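Putative sugar binding protein (Bacteroides vulgatus ATCC 8482, PDB 3KEZ) probably binds sugars at the bacterial outer membrane as a calcium-containing member of the SusD family of nutrient-binding proteins. Local coordinates at residues T131-Y136 and I438-P443; M125-L130 and V148-E153. All coordinates share one frame; numbering follows the deposited sequence.

Interaction 1: residues T131-Y136 and I438-P443. With EDO (1,2-ethanediol), chain E.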
loop_
_atom_site.group_PDB
_atom_site.type_symbol
_atom_site.label_atom_id
_atom_site.label_comp_id
_atom_site.label_asym_id
_atom_site.label_seq_id
_atom_site.Cartn_x
_atom_site.Cartn_y
_atom_site.Cartn_z
ATOM N N THR A 131 -9.319 3.465 -6.810
ATOM C CA THR A 131 -10.451 4.094 -6.134
ATOM C C THR A 131 -9.988 5.073 -5.067
ATOM O O THR A 131 -10.525 6.154 -4.947
ATOM C CB THR A 131 -11.379 2.995 -5.562
ATOM O OG1 THR A 131 -11.852 2.168 -6.639
ATOM C CG2 THR A 131 -12.596 3.610 -4.816
ATOM N N ARG A 132 -8.960 4.723 -4.305
ATOM C CA ARG A 132 -8.458 5.650 -3.281
ATOM C C ARG A 132 -7.637 6.825 -3.833
ATOM O O ARG A 132 -7.618 7.927 -3.235
ATOM C CB ARG A 132 -7.739 4.929 -2.143
ATOM C CG ARG A 132 -6.498 4.206 -2.466
ATOM C CD ARG A 132 -6.042 3.432 -1.236
ATOM N NE ARG A 132 -4.830 2.693 -1.531
ATOM C CZ ARG A 132 -3.950 2.235 -0.648
ATOM N NH1 ARG A 132 -4.102 2.429 0.658
ATOM N NH2 ARG A 132 -2.876 1.594 -1.094
ATOM N N ILE A 133 -7.019 6.618 -4.989
ATOM C CA ILE A 133 -6.236 7.670 -5.652
ATOM C C ILE A 133 -7.142 8.705 -6.327
ATOM O O ILE A 133 -6.873 9.903 -6.206
ATOM C CB ILE A 133 -5.184 7.102 -6.662
ATOM C CG1 ILE A 133 -4.069 6.354 -5.933
ATOM C CG2 ILE A 133 -4.539 8.234 -7.582
ATOM C CD1 ILE A 133 -3.222 5.446 -6.876
ATOM N N PHE A 134 -8.199 8.246 -7.002
ATOM C CA PHE A 134 -8.994 9.106 -7.879
ATOM C C PHE A 134 -10.410 9.444 -7.370
ATOM O O PHE A 134 -11.095 10.242 -8.009
ATOM C CB PHE A 134 -9.095 8.510 -9.298
ATOM C CG PHE A 134 -7.757 8.460 -10.039
ATOM C CD1 PHE A 134 -7.237 9.589 -10.636
ATOM C CD2 PHE A 134 -7.027 7.276 -10.096
ATOM C CE1 PHE A 134 -6.002 9.555 -11.278
ATOM C CE2 PHE A 134 -5.796 7.218 -10.778
ATOM C CZ PHE A 134 -5.278 8.342 -11.337
ATOM N N GLY A 135 -10.821 8.841 -6.260
ATOM C CA GLY A 135 -12.142 9.057 -5.656
ATOM C C GLY A 135 -12.087 9.390 -4.177
ATOM O O GLY A 135 -11.232 8.891 -3.442
ATOM N N TYR A 136 -13.001 10.255 -3.731
ATOM C CA TYR A 136 -13.112 10.587 -2.315
ATOM C C TYR A 136 -13.320 9.334 -1.448
ATOM O O TYR A 136 -13.947 8.369 -1.874
ATOM C CB TYR A 136 -14.242 11.603 -2.081
ATOM C CG TYR A 136 -13.886 12.953 -2.584
ATOM C CD1 TYR A 136 -12.815 13.636 -2.062
ATOM C CD2 TYR A 136 -14.628 13.565 -3.559
ATOM C CE1 TYR A 136 -12.468 14.917 -2.523
ATOM C CE2 TYR A 136 -14.292 14.827 -4.019
ATOM C CZ TYR A 136 -13.213 15.490 -3.507
ATOM O OH TYR A 136 -12.890 16.748 -3.967
ATOM N N ILE A 438 -6.597 16.118 -2.825
ATOM C CA ILE A 438 -6.230 14.817 -2.272
ATOM C C ILE A 438 -6.462 13.708 -3.312
ATOM O O ILE A 438 -5.974 12.584 -3.140
ATOM C CB ILE A 438 -6.984 14.390 -0.972
ATOM C CG1 ILE A 438 -8.491 14.512 -1.182
ATOM C CG2 ILE A 438 -6.429 15.088 0.258
ATOM C CD1 ILE A 438 -9.273 13.565 -0.357
ATOM N N LEU A 439 -7.235 14.031 -4.362
ATOM C CA LEU A 439 -7.421 13.168 -5.536
ATOM C C LEU A 439 -6.539 13.639 -6.695
ATOM O O LEU A 439 -6.505 14.829 -6.995
ATOM C CB LEU A 439 -8.884 13.203 -6.025
ATOM C CG LEU A 439 -9.925 13.006 -4.937
ATOM C CD1 LEU A 439 -11.331 13.006 -5.516
ATOM C CD2 LEU A 439 -9.651 11.702 -4.110
ATOM N N LEU A 440 -5.832 12.714 -7.355
ATOM C CA LEU A 440 -5.189 13.078 -8.626
ATOM C C LEU A 440 -6.302 13.415 -9.629
ATOM O O LEU A 440 -7.408 12.840 -9.580
ATOM C CB LEU A 440 -4.257 11.969 -9.188
ATOM C CG LEU A 440 -2.910 11.669 -8.499
ATOM C CD1 LEU A 440 -2.130 10.548 -9.200
ATOM C CD2 LEU A 440 -2.025 12.901 -8.398
ATOM N N PRO A 441 -6.029 14.378 -10.521
ATOM C CA PRO A 441 -6.999 14.583 -11.569
ATOM C C PRO A 441 -7.000 13.405 -12.544
ATOM O O PRO A 441 -5.989 12.664 -12.648
ATOM C CB PRO A 441 -6.522 15.874 -12.237
ATOM C CG PRO A 441 -5.000 15.870 -12.022
ATOM C CD PRO A 441 -4.750 15.096 -10.761
ATOM N N ILE A 442 -8.107 13.214 -13.256
ATOM C CA ILE A 442 -8.168 12.170 -14.297
ATOM C C ILE A 442 -7.138 12.556 -15.355
ATOM O O ILE A 442 -7.044 13.731 -15.704
ATOM C CB ILE A 442 -9.580 11.998 -14.891
ATOM C CG1 ILE A 442 -10.608 11.625 -13.817
ATOM C CG2 ILE A 442 -9.581 10.894 -15.952
ATOM C CD1 ILE A 442 -10.308 10.316 -13.022
ATOM N N PRO A 443 -6.298 11.593 -15.821
ATOM C CA PRO A 443 -5.265 12.037 -16.752
ATOM C C PRO A 443 -5.825 12.543 -18.070
ATOM O O PRO A 443 -6.795 11.982 -18.592
ATOM C CB PRO A 443 -4.429 10.785 -17.008
ATOM C CG PRO A 443 -4.837 9.791 -15.974
ATOM C CD PRO A 443 -5.981 10.289 -15.212
HETATM C C1 EDO E . -15.692 13.168 -7.094
HETATM O O1 EDO E . -17.021 12.640 -7.226
HETATM C C2 EDO E . -14.605 12.095 -6.935
HETATM O O2 EDO E . -14.837 11.097 -5.917
HETATM O O HOH W 1 -6.300 10.189 -2.386
#
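Phe134 and Leu439 bring the end of helix 109-134 and the irregular chain 438-443 to 4.9 Å between their CA atoms, and Leu440 N donates to Ile133 O over 3.2 Å. Leu439 CA, 3.4 Å from Ile133 O, adds a weaker CH...O contact, and a water donates to both Arg132 O and Ile438 O. This is a loop packed on a helix C-terminus, a loop N-H taking up a carbonyl of the last turn, within the largely helical SusD-family fold. Beyond the helix end at Gly135, Leu439 stands at about a right angle to Tyr136 and sets CD1 over the middle of its ring, 3.5 Å from the centroid, a CH-pi contact. Its other methyl, CD2, lies 3.3 Å from Gly135 O, while Ile438 CD1 meets the Tyr136 ring at its edge. An alanine in place of Tyr136 would probably leave Leu439 CD1 without its aromatic cover and open a gap beside Ile438. The Phe134 ring, its CG anti to the carbonyl carbon (chi1 -66°), swings back to the loop: Pro441 O lies in its plane at the edge, 3.4 Å from CE1, and Leu440 CB approaches CE1 at 3.6 Å. An ethanediol, probably from the crystallisation liquor, accepts a bond from Tyr136 N. Asn456 ND2 bonds both Phe134 O and Leu440 O. Trp82 of helix 80-96 meets Phe134 edge-to-face, and Tyr400 of helix 398-403 packs on Ile133.

Interaction 2: residues M125-L130 and V148-E153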
loop_
_atom_site.group_PDB
_atom_site.type_symbol
_atom_site.label_atom_id
_atom_site.label_comp_id
_atom_site.label_asym_id
_atom_site.label_seq_id
_atom_site.Cartn_x
_atom_site.Cartn_y
_atom_site.Cartn_z
HETATM N N MSE A 125 -6.825 -5.409 -5.427
HETATM C CA MSE A 125 -5.781 -4.469 -5.070
HETATM C C MSE A 125 -5.718 -3.322 -6.041
HETATM O O MSE A 125 -5.647 -2.147 -5.640
HETATM C CB MSE A 125 -4.424 -5.172 -5.002
HETATM C CG MSE A 125 -3.294 -4.267 -4.602
HETATM SE SE MSE A 125 -1.608 -5.248 -4.789
HETATM C CE MSE A 125 -2.016 -6.788 -3.655
ATOM N N ALA A 126 -5.691 -3.648 -7.321
ATOM C CA ALA A 126 -5.493 -2.600 -8.339
ATOM C C ALA A 126 -6.700 -1.651 -8.379
ATOM O O ALA A 126 -6.527 -0.420 -8.480
ATOM C CB ALA A 126 -5.224 -3.220 -9.719
ATOM N N LEU A 127 -7.918 -2.205 -8.301
ATOM C CA LEU A 127 -9.108 -1.360 -8.317
ATOM C C LEU A 127 -9.187 -0.550 -7.003
ATOM O O LEU A 127 -9.576 0.612 -7.028
ATOM C CB LEU A 127 -10.401 -2.148 -8.568
ATOM C CG LEU A 127 -11.755 -1.378 -8.608
ATOM C CD1 LEU A 127 -11.689 -0.263 -9.617
ATOM C CD2 LEU A 127 -12.900 -2.375 -8.919
ATOM N N PHE A 128 -8.759 -1.129 -5.884
ATOM C CA PHE A 128 -8.695 -0.377 -4.609
ATOM C C PHE A 128 -7.751 0.829 -4.745
ATOM O O PHE A 128 -8.106 1.951 -4.356
ATOM C CB PHE A 128 -8.289 -1.294 -3.452
ATOM C CG PHE A 128 -8.161 -0.595 -2.114
ATOM C CD1 PHE A 128 -9.243 0.026 -1.522
ATOM C CD2 PHE A 128 -6.949 -0.614 -1.410
ATOM C CE1 PHE A 128 -9.125 0.609 -0.253
ATOM C CE2 PHE A 128 -6.832 -0.017 -0.187
ATOM C CZ PHE A 128 -7.913 0.564 0.409
ATOM N N ASP A 129 -6.576 0.622 -5.340
ATOM C CA ASP A 129 -5.655 1.730 -5.526
ATOM C C ASP A 129 -6.238 2.796 -6.448
ATOM O O ASP A 129 -6.134 3.991 -6.161
ATOM C CB ASP A 129 -4.261 1.248 -5.984
ATOM C CG ASP A 129 -3.351 0.928 -4.825
ATOM O OD1 ASP A 129 -3.330 1.762 -3.899
ATOM O OD2 ASP A 129 -2.685 -0.150 -4.806
ATOM N N LEU A 130 -6.868 2.396 -7.547
ATOM C CA LEU A 130 -7.482 3.391 -8.421
ATOM C C LEU A 130 -8.555 4.160 -7.626
ATOM O O LEU A 130 -8.665 5.358 -7.739
ATOM C CB LEU A 130 -8.101 2.771 -9.689
ATOM C CG LEU A 130 -7.181 2.350 -10.848
ATOM C CD1 LEU A 130 -7.927 1.402 -11.790
ATOM C CD2 LEU A 130 -6.694 3.556 -11.616
ATOM N N VAL A 148 -13.884 5.024 -10.141
ATOM C CA VAL A 148 -13.345 4.863 -11.500
ATOM C C VAL A 148 -14.195 3.834 -12.248
ATOM O O VAL A 148 -15.041 3.182 -11.644
ATOM C CB VAL A 148 -11.896 4.403 -11.458
ATOM C CG1 VAL A 148 -11.021 5.437 -10.716
ATOM C CG2 VAL A 148 -11.813 3.013 -10.785
ATOM N N PRO A 149 -13.975 3.664 -13.566
ATOM C CA PRO A 149 -14.672 2.590 -14.243
ATOM C C PRO A 149 -14.278 1.203 -13.789
ATOM O O PRO A 149 -13.098 0.879 -13.725
ATOM C CB PRO A 149 -14.255 2.768 -15.720
ATOM C CG PRO A 149 -13.931 4.226 -15.837
ATOM C CD PRO A 149 -13.267 4.539 -14.520
ATOM N N ILE A 150 -15.286 0.384 -13.535
ATOM C CA ILE A 150 -15.122 -1.034 -13.229
ATOM C C ILE A 150 -15.061 -1.712 -14.600
ATOM O O ILE A 150 -16.038 -1.694 -15.352
ATOM C CB ILE A 150 -16.328 -1.548 -12.424
ATOM C CG1 ILE A 150 -16.356 -0.858 -11.032
ATOM C CG2 ILE A 150 -16.301 -3.098 -12.299
ATOM C CD1 ILE A 150 -17.730 -0.931 -10.313
ATOM N N VAL A 151 -13.919 -2.302 -14.893
ATOM C CA VAL A 151 -13.659 -2.984 -16.146
ATOM C C VAL A 151 -13.390 -4.431 -15.821
ATOM O O VAL A 151 -12.406 -4.749 -15.167
ATOM C CB VAL A 151 -12.425 -2.369 -16.825
ATOM C CG1 VAL A 151 -12.090 -3.131 -18.114
ATOM C CG2 VAL A 151 -12.660 -0.874 -17.092
ATOM N N LYS A 152 -14.272 -5.314 -16.263
ATOM C CA LYS A 152 -14.173 -6.727 -15.925
ATOM C C LYS A 152 -13.991 -7.623 -17.154
ATOM O O LYS A 152 -13.824 -8.843 -17.023
ATOM C CB LYS A 152 -15.409 -7.143 -15.107
ATOM C CG LYS A 152 -15.300 -6.686 -13.645
ATOM C CD LYS A 152 -16.546 -6.850 -12.856
ATOM C CE LYS A 152 -16.691 -8.253 -12.330
ATOM N NZ LYS A 152 -17.907 -8.284 -11.484
ATOM N N GLU A 153 -14.071 -7.031 -18.344
ATOM C CA GLU A 153 -13.771 -7.760 -19.566
ATOM C C GLU A 153 -12.588 -7.098 -20.308
ATOM O O GLU A 153 -11.866 -6.284 -19.736
ATOM C CB GLU A 153 -15.040 -7.882 -20.403
ATOM C CG GLU A 153 -16.187 -8.521 -19.609
ATOM C CD GLU A 153 -17.464 -8.678 -20.417
ATOM O OE1 GLU A 153 -18.043 -7.647 -20.844
ATOM O OE2 GLU A 153 -17.900 -9.832 -20.599
#
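Val148 drives its two methyls against Leu127 and Leu130, one turn apart on helix 109-134, and no hydrogen bond crosses between the segments. The tight spot is Leu127 CD1 against Val148 CG2, at 3.5 Å closer than usual for two methyl carbons. Leu127 reaches it with CG anti to the backbone N (chi1 180°), and the two side chains lie alongside each other, pointing in opposite senses. The same CG2 rests 3.9 Å from Leu130 CB, while CG1 lies 3.8 Å from Leu130 O, so CG2 lies against both leucines and CG1 meets Leu130 alone. The arrangement is loop-on-helix packing within the helical part of a SusD-family protein: the irregular chain between helices 138-141 and 166-183 runs back along helix 109-134, with Tyr86 of helix 80-96 touching both Leu130 and Val148. Further along, the fit slackens. The approach of Ile150 CG1 to Leu127 CD2 is 4.3 Å, and Ile150, partly exposed, also packs on Glu168 and Glu172 of helix 166-183. By Lys152 and Glu153 the chain has left helix 109-134 for the solvent side, where Lys152 NZ forms a salt bridge with Glu172 and Glu153 O accepts bonds from Gln90 and Asn93 of helix 80-96.

Interactions 1 and 2 use successive parts of the C-terminal end of helix 109-134, interaction 1 running on past its last residue, and their centres are 12 Å apart. They meet directly where Phe134 CB packs 3.9 Å from Val148 CG1. Along the chain the order is 125-130, 131-136, 148-153 and, some 300 residues on from the helix end, 438-443. Interaction 2 is thus local, whereas interaction 1 is long-range. Helix 80-96 borders both. The loop after helix 138-141 and the chain near the C-terminus are therefore packed on one helix end, which joins the N-terminal and C-terminal parts of the protein, away from the calcium site.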